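Local coordinates for acyl-CoA dehydrogenase family protein (Porphyromonas gingivalis, PDB 2OKU), which is the helical C-terminal domain of an acyl-CoA dehydrogenase family protein, which probably oxidises acyl-CoA thioesters with FAD, at residues A[50-55]-A[111-116]; A[68-73]-A[107-112]. All blocks are in the same frame, centred on the assembly; numbering follows the deposited sequence.

Contact 1: A[50-55]-A[111-116]; sequences AFVTEQ and SYVRAF
Phe51 and Val52, in the last turns of helix 32-53, meet Val113 and Arg114 near the C-terminal end of helix 92-115, joining two helices of the bundle in this C-terminal domain. Phe51 comes first and is the residue most covered by the other segment. Its CG lies anti to the backbone N (chi1 171°), and the ring reaches across to the other helix. There the aliphatic part of Arg114 forms a CH-pi contact: CG stands 4.1 Å from the centroid of the Phe51 ring, 5° off the ring normal and therefore over its centre. The guanidinium is not stacked flat, since its plane is turned 48° from the ring; its NH1 approaches CD1 of Phe51 at 3.6 Å, while its NE is engaged in a salt bridge with Asp110. Val52 follows with one branch, CG2, which presses on CG1 of Val113 at 3.5 Å, tighter than usual for two methyls. Gln55, four residues on from Phe51, folds back over the ring face opposite Arg114. Its NE2 donates to Phe51 O at 2.9 Å, nearly straight but from above the carbonyl plane, and also to a water that lies 3.2 Å from Phe116 O.

Contact 2: A[68-73]-A[107-112]; sequences LVEMTA and EKIDSY
Ile109 of helix 92-115 faces Met71 and Glu70 of helix 58-87, and its two branches divide the work between them. The short segments are antiparallel in sense but splayed, with 145° between their N-to-C directions and axes 9.9 Å apart. The side chains of Met71, a selenomethionine, and Ile109 lie side by side, pointing opposite ways. Because the Met71 chain bends at chi2 (77°), its SE comes alongside the branch point of Ile109, 3.9 Å from CB and 4.0 Å from CG2. The longer branch of Ile109 runs off to one side of the selenium, toward the backbone of helix 58-87: CD1 ends 3.9 Å from Met71 N and 3.7 Å from CB of Glu70, whose side chain crosses that of Ile109 at a slant. Beyond the selenium, CE of Met71 reaches CB of Asp110 at 4.1 Å, so the aspartate contributes its methylene here, while its OD1 pairs with Arg114. Met71 also touches Arg44 and Ala45 of helix 32-53, and Glu70 packs on Ser94 of the second subunit. With no hydrogen bond joining the two segments, dispersion between selenium, methyl and methylene groups carries this buried contact; the buried carboxylate of Asp110 is probably stabilised by Arg114, one turn further along its own helix.

Contacts 1 and 2 have centres about 10 Å apart and share helix 92-115, where Ser111 and Tyr112 belong to both. Along the chain, segment 50-55 on helix 32-53 comes first, then 68-73 on helix 58-87, and finally the common partner. Two successive helices thus pack on one later helix: the centre of contact 2 lies about 7 Å from the centre of the chain, and that of contact 1 further toward the periphery, at about 14 Å. They touch directly, with Val52 CG2 4.1 Å from Leu68 CD2. Together they join three helices of the C-terminal domain, buried at contact 2 and partly exposed at contact 1.

Contact 1: A[50-55]-A[111-116]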
ATOM      1  N   ALA A  50      17.215 -15.098   1.278  1.00 21.67           N
ATOM      2  CA  ALA A  50      18.084 -16.294   1.415  1.00 22.24           C
ATOM      3  C   ALA A  50      18.935 -16.531   0.178  1.00 22.18           C
ATOM      4  O   ALA A  50      20.124 -16.855   0.292  1.00 22.73           O
ATOM      5  CB  ALA A  50      17.260 -17.549   1.730  1.00 21.43           C
ATOM      6  N   PHE A  51      18.329 -16.394  -0.994  1.00 22.14           N
ATOM      7  CA  PHE A  51      19.054 -16.524  -2.263  1.00 23.39           C
ATOM      8  C   PHE A  51      20.298 -15.623  -2.293  1.00 23.92           C
ATOM      9  O   PHE A  51      21.378 -16.056  -2.727  1.00 24.69           O
ATOM     10  CB  PHE A  51      18.132 -16.255  -3.461  1.00 23.58           C
ATOM     11  CG  PHE A  51      18.855 -16.152  -4.770  1.00 22.96           C
ATOM     12  CD1 PHE A  51      19.132 -17.292  -5.510  1.00 25.53           C
ATOM     13  CD2 PHE A  51      19.289 -14.929  -5.243  1.00 23.43           C
ATOM     14  CE1 PHE A  51      19.828 -17.207  -6.732  1.00 26.08           C
ATOM     15  CE2 PHE A  51      19.968 -14.828  -6.446  1.00 24.89           C
ATOM     16  CZ  PHE A  51      20.239 -15.957  -7.196  1.00 25.90           C
ATOM     17  N   VAL A  52      20.149 -14.390  -1.829  1.00 23.66           N
ATOM     18  CA  VAL A  52      21.251 -13.411  -1.812  1.00 24.31           C
ATOM     19  C   VAL A  52      22.235 -13.657  -0.648  1.00 25.26           C
ATOM     20  O   VAL A  52      23.453 -13.767  -0.873  1.00 26.48           O
ATOM     21  CB  VAL A  52      20.729 -11.944  -1.742  1.00 23.44           C
ATOM     22  CG1 VAL A  52      21.897 -10.950  -1.599  1.00 22.57           C
ATOM     23  CG2 VAL A  52      19.865 -11.588  -2.984  1.00 19.59           C
ATOM     24  N   THR A  53      21.715 -13.767   0.573  1.00 26.67           N
ATOM     25  CA  THR A  53      22.572 -13.923   1.765  1.00 28.07           C
ATOM     26  C   THR A  53      23.388 -15.211   1.736  1.00 29.65           C
ATOM     27  O   THR A  53      24.545 -15.215   2.141  1.00 30.01           O
ATOM     28  CB  THR A  53      21.784 -13.840   3.102  1.00 27.94           C
ATOM     29  OG1 THR A  53      20.828 -14.908   3.192  1.00 27.70           O
ATOM     30  CG2 THR A  53      21.112 -12.494   3.243  1.00 26.68           C
ATOM     31  N   GLU A  54      22.824 -16.290   1.206  1.00 30.74           N
ATOM     32  CA  GLU A  54      23.548 -17.563   1.198  1.00 31.64           C
ATOM     33  C   GLU A  54      24.746 -17.579   0.242  1.00 32.20           C
ATOM     34  O   GLU A  54      25.585 -18.485   0.320  1.00 32.17           O
ATOM     35  CB  GLU A  54      22.607 -18.727   0.919  1.00 32.14           C
ATOM     36  CG  GLU A  54      21.623 -18.949   2.085  1.00 33.63           C
ATOM     37  CD  GLU A  54      20.574 -20.022   1.821  1.00 33.87           C
ATOM     38  OE1 GLU A  54      20.614 -20.682   0.756  1.00 36.41           O
ATOM     39  OE2 GLU A  54      19.707 -20.194   2.697  1.00 37.63           O
ATOM     40  N   GLN A  55      24.833 -16.590  -0.651  1.00 31.98           N
ATOM     41  CA  GLN A  55      26.011 -16.442  -1.502  1.00 32.11           C
ATOM     42  C   GLN A  55      27.245 -15.930  -0.742  1.00 32.52           C
ATOM     43  O   GLN A  55      28.364 -15.963  -1.275  1.00 32.78           O
ATOM     44  CB  GLN A  55      25.692 -15.544  -2.705  1.00 31.48           C
ATOM     45  CG  GLN A  55      24.639 -16.180  -3.616  1.00 30.41           C
ATOM     46  CD  GLN A  55      24.279 -15.347  -4.813  1.00 31.57           C
ATOM     47  OE1 GLN A  55      25.147 -14.936  -5.585  1.00 30.95           O
ATOM     48  NE2 GLN A  55      22.988 -15.113  -5.005  1.00 27.44           N
ATOM     49  N   SER A 111      12.822 -11.740 -10.331  1.00 20.02           N
ATOM     50  CA  SER A 111      13.402 -12.050 -11.644  1.00 20.78           C
ATOM     51  C   SER A 111      14.784 -11.385 -11.845  1.00 20.96           C
ATOM     52  O   SER A 111      15.761 -12.047 -12.200  1.00 20.18           O
ATOM     53  CB  SER A 111      12.406 -11.647 -12.733  1.00 21.32           C
ATOM     54  OG  SER A 111      12.945 -11.886 -14.025  1.00 27.84           O
ATOM     55  N   TYR A 112      14.850 -10.089 -11.564  1.00 20.50           N
ATOM     56  CA  TYR A 112      16.091  -9.338 -11.662  1.00 20.37           C
ATOM     57  C   TYR A 112      17.184  -9.874 -10.763  1.00 19.78           C
ATOM     58  O   TYR A 112      18.287 -10.139 -11.220  1.00 19.25           O
ATOM     59  CB  TYR A 112      15.872  -7.842 -11.365  1.00 20.95           C
ATOM     60  CG  TYR A 112      17.212  -7.094 -11.370  1.00 20.61           C
ATOM     61  CD1 TYR A 112      17.736  -6.602 -12.558  1.00 21.16           C
ATOM     62  CD2 TYR A 112      17.929  -6.925 -10.212  1.00 21.11           C
ATOM     63  CE1 TYR A 112      18.967  -5.937 -12.591  1.00 23.46           C
ATOM     64  CE2 TYR A 112      19.162  -6.247 -10.216  1.00 21.50           C
ATOM     65  CZ  TYR A 112      19.664  -5.761 -11.426  1.00 23.06           C
ATOM     66  OH  TYR A 112      20.869  -5.098 -11.455  1.00 22.79           O
ATOM     67  N   VAL A 113      16.876 -10.028  -9.477  1.00 20.32           N
ATOM     68  CA  VAL A 113      17.858 -10.485  -8.492  1.00 20.37           C
ATOM     69  C   VAL A 113      18.366 -11.894  -8.786  1.00 21.23           C
ATOM     70  O   VAL A 113      19.579 -12.171  -8.681  1.00 21.35           O
ATOM     71  CB  VAL A 113      17.299 -10.374  -7.057  1.00 19.37           C
ATOM     72  CG1 VAL A 113      18.238 -11.043  -6.029  1.00 19.19           C
ATOM     73  CG2 VAL A 113      17.044  -8.892  -6.736  1.00 19.23           C
ATOM     74  N   ARG A 114      17.450 -12.774  -9.175  1.00 21.83           N
ATOM     75  CA  ARG A 114      17.810 -14.152  -9.499  1.00 22.60           C
ATOM     76  C   ARG A 114      18.597 -14.300 -10.815  1.00 23.16           C
ATOM     77  O   ARG A 114      19.369 -15.246 -10.963  1.00 25.03           O
ATOM     78  CB  ARG A 114      16.555 -15.031  -9.484  1.00 22.61           C
ATOM     79  CG  ARG A 114      16.050 -15.260  -8.043  1.00 21.89           C
ATOM     80  CD  ARG A 114      14.805 -16.142  -8.003  1.00 23.10           C
ATOM     81  NE  ARG A 114      14.288 -16.229  -6.636  1.00 20.90           N
ATOM     82  CZ  ARG A 114      14.733 -17.088  -5.726  1.00 23.52           C
ATOM     83  NH1 ARG A 114      15.681 -17.960  -6.040  1.00 23.88           N
ATOM     84  NH2 ARG A 114      14.205 -17.103  -4.511  1.00 22.19           N
ATOM     85  N   ALA A 115      18.402 -13.381 -11.747  1.00 24.15           N
ATOM     86  CA  ALA A 115      19.118 -13.399 -13.031  1.00 24.38           C
ATOM     87  C   ALA A 115      20.458 -12.659 -12.957  1.00 25.14           C
ATOM     88  O   ALA A 115      21.282 -12.762 -13.857  1.00 24.34           O
ATOM     89  CB  ALA A 115      18.266 -12.825 -14.117  1.00 24.31           C
ATOM     90  N   PHE A 116      20.679 -11.913 -11.883  1.00 25.32           N
ATOM     91  CA  PHE A 116      21.836 -11.033 -11.802  1.00 26.09           C
ATOM     92  C   PHE A 116      23.121 -11.836 -11.613  1.00 26.64           C
ATOM     93  O   PHE A 116      23.202 -12.693 -10.755  1.00 27.05           O
ATOM     94  CB  PHE A 116      21.657 -10.018 -10.663  1.00 24.89           C
ATOM     95  CG  PHE A 116      22.756  -9.006 -10.584  1.00 24.70           C
ATOM     96  CD1 PHE A 116      22.794  -7.942 -11.469  1.00 25.01           C
ATOM     97  CD2 PHE A 116      23.766  -9.124  -9.640  1.00 23.46           C
ATOM     98  CE1 PHE A 116      23.838  -6.991 -11.417  1.00 24.88           C
ATOM     99  CE2 PHE A 116      24.807  -8.171  -9.575  1.00 23.88           C
ATOM    100  CZ  PHE A 116      24.835  -7.112 -10.467  1.00 23.79           C
TER
HETATM  101  O   HOH W   1      23.292 -13.346  -7.641  1.00 32.54           O

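Contact 2: A[68-73]-A[107-112]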
ATOM      1  N   LEU A  68      15.872  -5.902  -1.623  1.00 20.54           N
ATOM      2  CA  LEU A  68      15.401  -6.804  -0.572  1.00 20.41           C
ATOM      3  C   LEU A  68      14.474  -6.068   0.389  1.00 19.41           C
ATOM      4  O   LEU A  68      13.490  -6.649   0.839  1.00 20.59           O
ATOM      5  CB  LEU A  68      16.568  -7.425   0.163  1.00 20.41           C
ATOM      6  CG  LEU A  68      17.486  -8.329  -0.685  1.00 20.75           C
ATOM      7  CD1 LEU A  68      18.609  -8.863   0.207  1.00 21.37           C
ATOM      8  CD2 LEU A  68      16.695  -9.463  -1.375  1.00 21.96           C
ATOM      9  N   VAL A  69      14.792  -4.807   0.704  1.00 19.36           N
ATOM     10  CA  VAL A  69      13.873  -3.948   1.451  1.00 19.10           C
ATOM     11  C   VAL A  69      12.514  -3.826   0.714  1.00 19.26           C
ATOM     12  O   VAL A  69      11.454  -4.086   1.295  1.00 19.20           O
ATOM     13  CB  VAL A  69      14.446  -2.547   1.727  1.00 18.43           C
ATOM     14  CG1 VAL A  69      13.355  -1.657   2.364  1.00 18.53           C
ATOM     15  CG2 VAL A  69      15.712  -2.594   2.601  1.00 17.29           C
ATOM     16  N   GLU A  70      12.547  -3.457  -0.565  1.00 19.74           N
ATOM     17  CA  GLU A  70      11.337  -3.338  -1.361  1.00 21.07           C
ATOM     18  C   GLU A  70      10.518  -4.628  -1.415  1.00 19.85           C
ATOM     19  O   GLU A  70       9.298  -4.596  -1.282  1.00 19.27           O
ATOM     20  CB  GLU A  70      11.674  -2.917  -2.775  1.00 22.02           C
ATOM     21  CG  GLU A  70      12.188  -1.516  -2.881  1.00 25.25           C
ATOM     22  CD  GLU A  70      12.555  -1.206  -4.332  1.00 28.72           C
ATOM     23  OE1 GLU A  70      11.697  -1.493  -5.239  1.00 34.75           O
ATOM     24  OE2 GLU A  70      13.677  -0.702  -4.540  1.00 36.68           O
HETATM   25  N   MSE A  71      11.212  -5.749  -1.611  1.00 19.78           N
HETATM   26  CA  MSE A  71      10.588  -7.056  -1.678  1.00 20.20           C
HETATM   27  C   MSE A  71       9.790  -7.304  -0.390  1.00 19.80           C
HETATM   28  O   MSE A  71       8.638  -7.773  -0.406  1.00 20.77           O
HETATM   29  CB  MSE A  71      11.676  -8.123  -1.868  1.00 20.45           C
HETATM   30  CG  MSE A  71      11.146  -9.499  -2.142  1.00 22.68           C
HETATM   31 SE   MSE A  71      10.553  -9.590  -4.048  1.00 29.99          SE
HETATM   32  CE  MSE A  71       9.917 -11.479  -3.972  1.00 23.72           C
ATOM     33  N   THR A  72      10.395  -6.946   0.738  1.00 18.62           N
ATOM     34  CA  THR A  72       9.742  -7.059   2.019  1.00 18.24           C
ATOM     35  C   THR A  72       8.570  -6.089   2.183  1.00 18.12           C
ATOM     36  O   THR A  72       7.510  -6.484   2.700  1.00 18.16           O
ATOM     37  CB  THR A  72      10.780  -6.877   3.179  1.00 18.69           C
ATOM     38  OG1 THR A  72      11.839  -7.848   3.030  1.00 19.79           O
ATOM     39  CG2 THR A  72      10.090  -7.062   4.530  1.00 18.53           C
ATOM     40  N   ALA A  73       8.782  -4.831   1.802  1.00 18.17           N
ATOM     41  CA  ALA A  73       7.776  -3.776   1.870  1.00 18.63           C
ATOM     42  C   ALA A  73       6.476  -4.198   1.168  1.00 18.75           C
ATOM     43  O   ALA A  73       5.364  -3.986   1.687  1.00 19.43           O
ATOM     44  CB  ALA A  73       8.325  -2.456   1.259  1.00 19.27           C
ATOM     45  N   GLU A 107       7.554  -9.649  -8.464  1.00 19.00           N
ATOM     46  CA  GLU A 107       7.984 -10.512  -9.548  1.00 19.08           C
ATOM     47  C   GLU A 107       9.160  -9.873 -10.319  1.00 18.47           C
ATOM     48  O   GLU A 107      10.135 -10.531 -10.623  1.00 19.47           O
ATOM     49  CB  GLU A 107       6.813 -10.807 -10.478  1.00 19.24           C
ATOM     50  CG  GLU A 107       7.130 -11.677 -11.671  1.00 20.78           C
ATOM     51  CD  GLU A 107       7.886 -12.975 -11.392  1.00 25.09           C
ATOM     52  OE1 GLU A 107       7.576 -13.670 -10.403  1.00 22.79           O
ATOM     53  OE2 GLU A 107       8.766 -13.336 -12.215  1.00 26.65           O
ATOM     54  N   LYS A 108       9.068  -8.579 -10.578  1.00 19.32           N
ATOM     55  CA  LYS A 108      10.138  -7.838 -11.260  1.00 20.24           C
ATOM     56  C   LYS A 108      11.459  -7.907 -10.452  1.00 19.00           C
ATOM     57  O   LYS A 108      12.541  -8.179 -10.991  1.00 18.06           O
ATOM     58  CB  LYS A 108       9.722  -6.379 -11.455  1.00 21.16           C
ATOM     59  CG  LYS A 108       8.601  -6.110 -12.497  1.00 22.28           C
ATOM     60  CD  LYS A 108       8.224  -4.631 -12.366  1.00 24.53           C
ATOM     61  CE  LYS A 108       7.063  -4.244 -13.193  1.00 27.27           C
ATOM     62  NZ  LYS A 108       6.751  -2.791 -13.055  1.00 28.39           N
ATOM     63  N   ILE A 109      11.336  -7.720  -9.149  1.00 18.85           N
ATOM     64  CA  ILE A 109      12.489  -7.775  -8.255  1.00 19.05           C
ATOM     65  C   ILE A 109      13.057  -9.190  -8.217  1.00 19.03           C
ATOM     66  O   ILE A 109      14.250  -9.385  -8.407  1.00 18.42           O
ATOM     67  CB  ILE A 109      12.173  -7.322  -6.817  1.00 17.84           C
ATOM     68  CG1 ILE A 109      11.716  -5.856  -6.760  1.00 19.01           C
ATOM     69  CG2 ILE A 109      13.431  -7.561  -5.917  1.00 19.33           C
ATOM     70  CD1 ILE A 109      10.993  -5.437  -5.446  1.00 20.26           C
ATOM     71  N   ASP A 110      12.202 -10.177  -7.960  1.00 19.49           N
ATOM     72  CA  ASP A 110      12.646 -11.577  -7.891  1.00 19.62           C
ATOM     73  C   ASP A 110      13.400 -12.032  -9.174  1.00 19.53           C
ATOM     74  O   ASP A 110      14.468 -12.614  -9.092  1.00 19.67           O
ATOM     75  CB  ASP A 110      11.429 -12.480  -7.661  1.00 20.09           C
ATOM     76  CG  ASP A 110      11.827 -13.895  -7.365  1.00 21.54           C
ATOM     77  OD1 ASP A 110      12.289 -14.144  -6.257  1.00 23.24           O
ATOM     78  OD2 ASP A 110      11.669 -14.744  -8.253  1.00 22.12           O
ATOM     79  N   SER A 111      12.822 -11.740 -10.331  1.00 20.02           N
ATOM     80  CA  SER A 111      13.402 -12.050 -11.644  1.00 20.78           C
ATOM     81  C   SER A 111      14.784 -11.385 -11.845  1.00 20.96           C
ATOM     82  O   SER A 111      15.761 -12.047 -12.200  1.00 20.18           O
ATOM     83  CB  SER A 111      12.406 -11.647 -12.733  1.00 21.32           C
ATOM     84  OG  SER A 111      12.945 -11.886 -14.025  1.00 27.84           O
ATOM     85  N   TYR A 112      14.850 -10.089 -11.564  1.00 20.50           N
ATOM     86  CA  TYR A 112      16.091  -9.338 -11.662  1.00 20.37           C
ATOM     87  C   TYR A 112      17.184  -9.874 -10.763  1.00 19.78           C
ATOM     88  O   TYR A 112      18.287 -10.139 -11.220  1.00 19.25           O
ATOM     89  CB  TYR A 112      15.872  -7.842 -11.365  1.00 20.95           C
ATOM     90  CG  TYR A 112      17.212  -7.094 -11.370  1.00 20.61           C
ATOM     91  CD1 TYR A 112      17.736  -6.602 -12.558  1.00 21.16           C
ATOM     92  CD2 TYR A 112      17.929  -6.925 -10.212  1.00 21.11           C
ATOM     93  CE1 TYR A 112      18.967  -5.937 -12.591  1.00 23.46           C
ATOM     94  CE2 TYR A 112      19.162  -6.247 -10.216  1.00 21.50           C
ATOM     95  CZ  TYR A 112      19.664  -5.761 -11.426  1.00 23.06           C
ATOM     96  OH  TYR A 112      20.869  -5.098 -11.455  1.00 22.79           O
TER